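Local coordinates for protein 16S rRNA methylase (PDB 3P2I) that methylates the N1 position of adenine 1408 in 16S rRNA of assembled 30S subunits, using S-adenosyl-L-methionine, and so confers aminoglycoside resistance, at residues A[35-40]-A[194-199]. Numbering follows the deposited sequence.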
loop_
_atom_site.group_PDB
_atom_site.type_symbol
_atom_site.label_atom_id
_atom_site.label_comp_id
_atom_site.label_asym_id
_atom_site.label_seq_id
_atom_site.Cartn_x
_atom_site.Cartn_y
_atom_site.Cartn_z
ATOM N N ASP A 35 2.861 -3.729 9.152
ATOM C CA ASP A 35 3.966 -4.592 9.567
ATOM C C ASP A 35 4.741 -5.199 8.399
ATOM O O ASP A 35 5.593 -6.065 8.590
ATOM C CB ASP A 35 3.477 -5.707 10.506
ATOM C CG ASP A 35 2.405 -6.583 9.888
ATOM O OD1 ASP A 35 2.494 -6.898 8.681
ATOM O OD2 ASP A 35 1.477 -6.977 10.627
ATOM N N GLY A 36 4.442 -4.733 7.192
ATOM C CA GLY A 36 5.135 -5.216 6.009
ATOM C C GLY A 36 4.841 -6.633 5.537
ATOM O O GLY A 36 5.392 -7.064 4.522
ATOM N N ARG A 37 3.981 -7.362 6.242
ATOM C CA ARG A 37 3.659 -8.732 5.840
ATOM C C ARG A 37 2.877 -8.828 4.527
ATOM O O ARG A 37 3.145 -9.717 3.709
ATOM C CB ARG A 37 2.897 -9.453 6.959
ATOM C CG ARG A 37 3.740 -9.725 8.192
ATOM C CD ARG A 37 2.915 -10.338 9.308
ATOM N NE ARG A 37 3.658 -10.364 10.562
ATOM C CZ ARG A 37 4.658 -11.198 10.825
ATOM N NH1 ARG A 37 5.035 -12.090 9.916
ATOM N NH2 ARG A 37 5.291 -11.131 11.989
ATOM N N ASN A 38 1.913 -7.934 4.314
ATOM C CA ASN A 38 1.151 -7.977 3.069
ATOM C C ASN A 38 2.108 -7.791 1.892
ATOM O O ASN A 38 2.028 -8.509 0.891
ATOM C CB ASN A 38 0.070 -6.890 3.043
ATOM C CG ASN A 38 -1.053 -7.158 4.037
ATOM O OD1 ASN A 38 -1.505 -8.297 4.188
ATOM N ND2 ASN A 38 -1.517 -6.108 4.712
ATOM N N ILE A 39 3.015 -6.827 2.030
ATOM C CA ILE A 39 4.007 -6.530 0.999
ATOM C C ILE A 39 4.966 -7.705 0.817
ATOM O O ILE A 39 5.358 -8.034 -0.308
ATOM C CB ILE A 39 4.836 -5.282 1.369
ATOM C CG1 ILE A 39 4.151 -4.019 0.849
ATOM C CG2 ILE A 39 6.246 -5.404 0.802
ATOM C CD1 ILE A 39 4.217 -3.855 -0.656
ATOM N N TYR A 40 5.349 -8.322 1.933
ATOM C CA TYR A 40 6.260 -9.458 1.898
ATOM C C TYR A 40 5.689 -10.583 1.043
ATOM O O TYR A 40 6.402 -11.174 0.236
ATOM C CB TYR A 40 6.522 -9.988 3.304
ATOM C CG TYR A 40 7.565 -11.072 3.323
ATOM C CD1 TYR A 40 8.916 -10.758 3.423
ATOM C CD2 TYR A 40 7.210 -12.405 3.158
ATOM C CE1 TYR A 40 9.887 -11.745 3.351
ATOM C CE2 TYR A 40 8.181 -13.408 3.083
ATOM C CZ TYR A 40 9.516 -13.067 3.177
ATOM O OH TYR A 40 10.485 -14.046 3.079
ATOM N N ASN A 194 -1.345 -12.099 5.217
ATOM C CA ASN A 194 -0.398 -12.493 6.256
ATOM C C ASN A 194 -0.259 -11.435 7.340
ATOM O O ASN A 194 0.440 -11.638 8.329
ATOM C CB ASN A 194 0.975 -12.771 5.641
ATOM C CG ASN A 194 1.079 -14.158 5.041
ATOM O OD1 ASN A 194 0.268 -14.552 4.207
ATOM N ND2 ASN A 194 2.088 -14.906 5.465
ATOM N N SER A 195 -0.920 -10.301 7.143
ATOM C CA SER A 195 -0.883 -9.211 8.110
ATOM C C SER A 195 -1.551 -9.630 9.427
ATOM O O SER A 195 -2.689 -10.102 9.433
ATOM C CB SER A 195 -1.609 -7.987 7.532
ATOM O OG SER A 195 -1.717 -6.958 8.495
ATOM N N LEU A 196 -0.841 -9.466 10.538
ATOM C CA LEU A 196 -1.397 -9.813 11.843
ATOM C C LEU A 196 -2.643 -8.961 12.091
ATOM O O LEU A 196 -3.579 -9.384 12.765
ATOM C CB LEU A 196 -0.357 -9.581 12.943
ATOM C CG LEU A 196 0.448 -10.812 13.385
ATOM C CD1 LEU A 196 1.044 -11.523 12.182
ATOM C CD2 LEU A 196 1.532 -10.388 14.362
ATOM N N TRP A 197 -2.642 -7.754 11.536
ATOM C CA TRP A 197 -3.774 -6.843 11.653
ATOM C C TRP A 197 -4.942 -7.404 10.837
ATOM O O TRP A 197 -6.088 -7.405 11.290
ATOM C CB TRP A 197 -3.377 -5.463 11.121
ATOM C CG TRP A 197 -4.510 -4.493 10.950
ATOM C CD1 TRP A 197 -4.747 -3.709 9.860
ATOM C CD2 TRP A 197 -5.519 -4.155 11.911
ATOM N NE1 TRP A 197 -5.834 -2.901 10.079
ATOM C CE2 TRP A 197 -6.328 -3.152 11.330
ATOM C CE3 TRP A 197 -5.816 -4.598 13.205
ATOM C CZ2 TRP A 197 -7.414 -2.582 11.997
ATOM C CZ3 TRP A 197 -6.899 -4.030 13.871
ATOM C CH2 TRP A 197 -7.685 -3.031 13.264
ATOM N N ALA A 198 -4.642 -7.880 9.633
ATOM C CA ALA A 198 -5.669 -8.446 8.759
ATOM C C ALA A 198 -6.250 -9.728 9.361
ATOM O O ALA A 198 -7.458 -9.953 9.289
ATOM C CB ALA A 198 -5.091 -8.728 7.364
ATOM N N LYS A 199 -5.395 -10.556 9.958
ATOM C CA LYS A 199 -5.840 -11.809 10.580
ATOM C C LYS A 199 -6.727 -11.567 11.792
ATOM O O LYS A 199 -7.702 -12.279 11.996
ATOM C CB LYS A 199 -4.640 -12.680 10.974
ATOM C CG LYS A 199 -3.957 -13.298 9.767
ATOM C CD LYS A 199 -3.016 -14.413 10.146
ATOM C CE LYS A 199 -2.445 -15.073 8.900
ATOM N NZ LYS A 199 -3.516 -15.632 8.024
HETATM O O HOH W 1 -0.401 -5.349 11.789
HETATM O O HOH W 2 4.249 -13.742 7.934
HETATM O O HOH W 3 -0.814 -10.663 2.948
#
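D35 and N38 meet S195 where two helix starts come together at the S-adenosyl-L-methionine site of this Rossmann-like methyltransferase. Helix 37-44 follows strand 26-31 of the central sheet, and helix 196-203 precedes strand 209-215. The D35 carboxylate divides its work. D35 OD1 accepts from R37 N at 2.9 Å, which makes an Asx turn. With chi1 at 58°, the carboxylate folds back over its own backbone, which brings OD1 to R37 N and leaves OD2 beside L196 N. D35 OD2 accepts a weak, bent bond from L196 N at 3.4 Å. A water also donates to OD2 and weakly accepts from W197 N. S195 caps its own helix: OG is anti to the backbone N (chi1 174°) and accepts from A198 N, and weakly from W197 N. S195 CB packs against the N38 amide, 3.4 Å from both N38 OD1 and N38 ND2. A second water joins N38 OD1 to N194 N. N38 binds S-adenosyl-L-methionine, and S195, L196 and W197 probably line the same site. The W197 indole ends beside F105, whose backbone O accepts from W197 NE1. R37 is extended from CG to NE, and R37 CD lies 3.0 Å from N194 O. Its chain slants across the L196 side chain, with R37 NE 3.3 Å from L196 CD1.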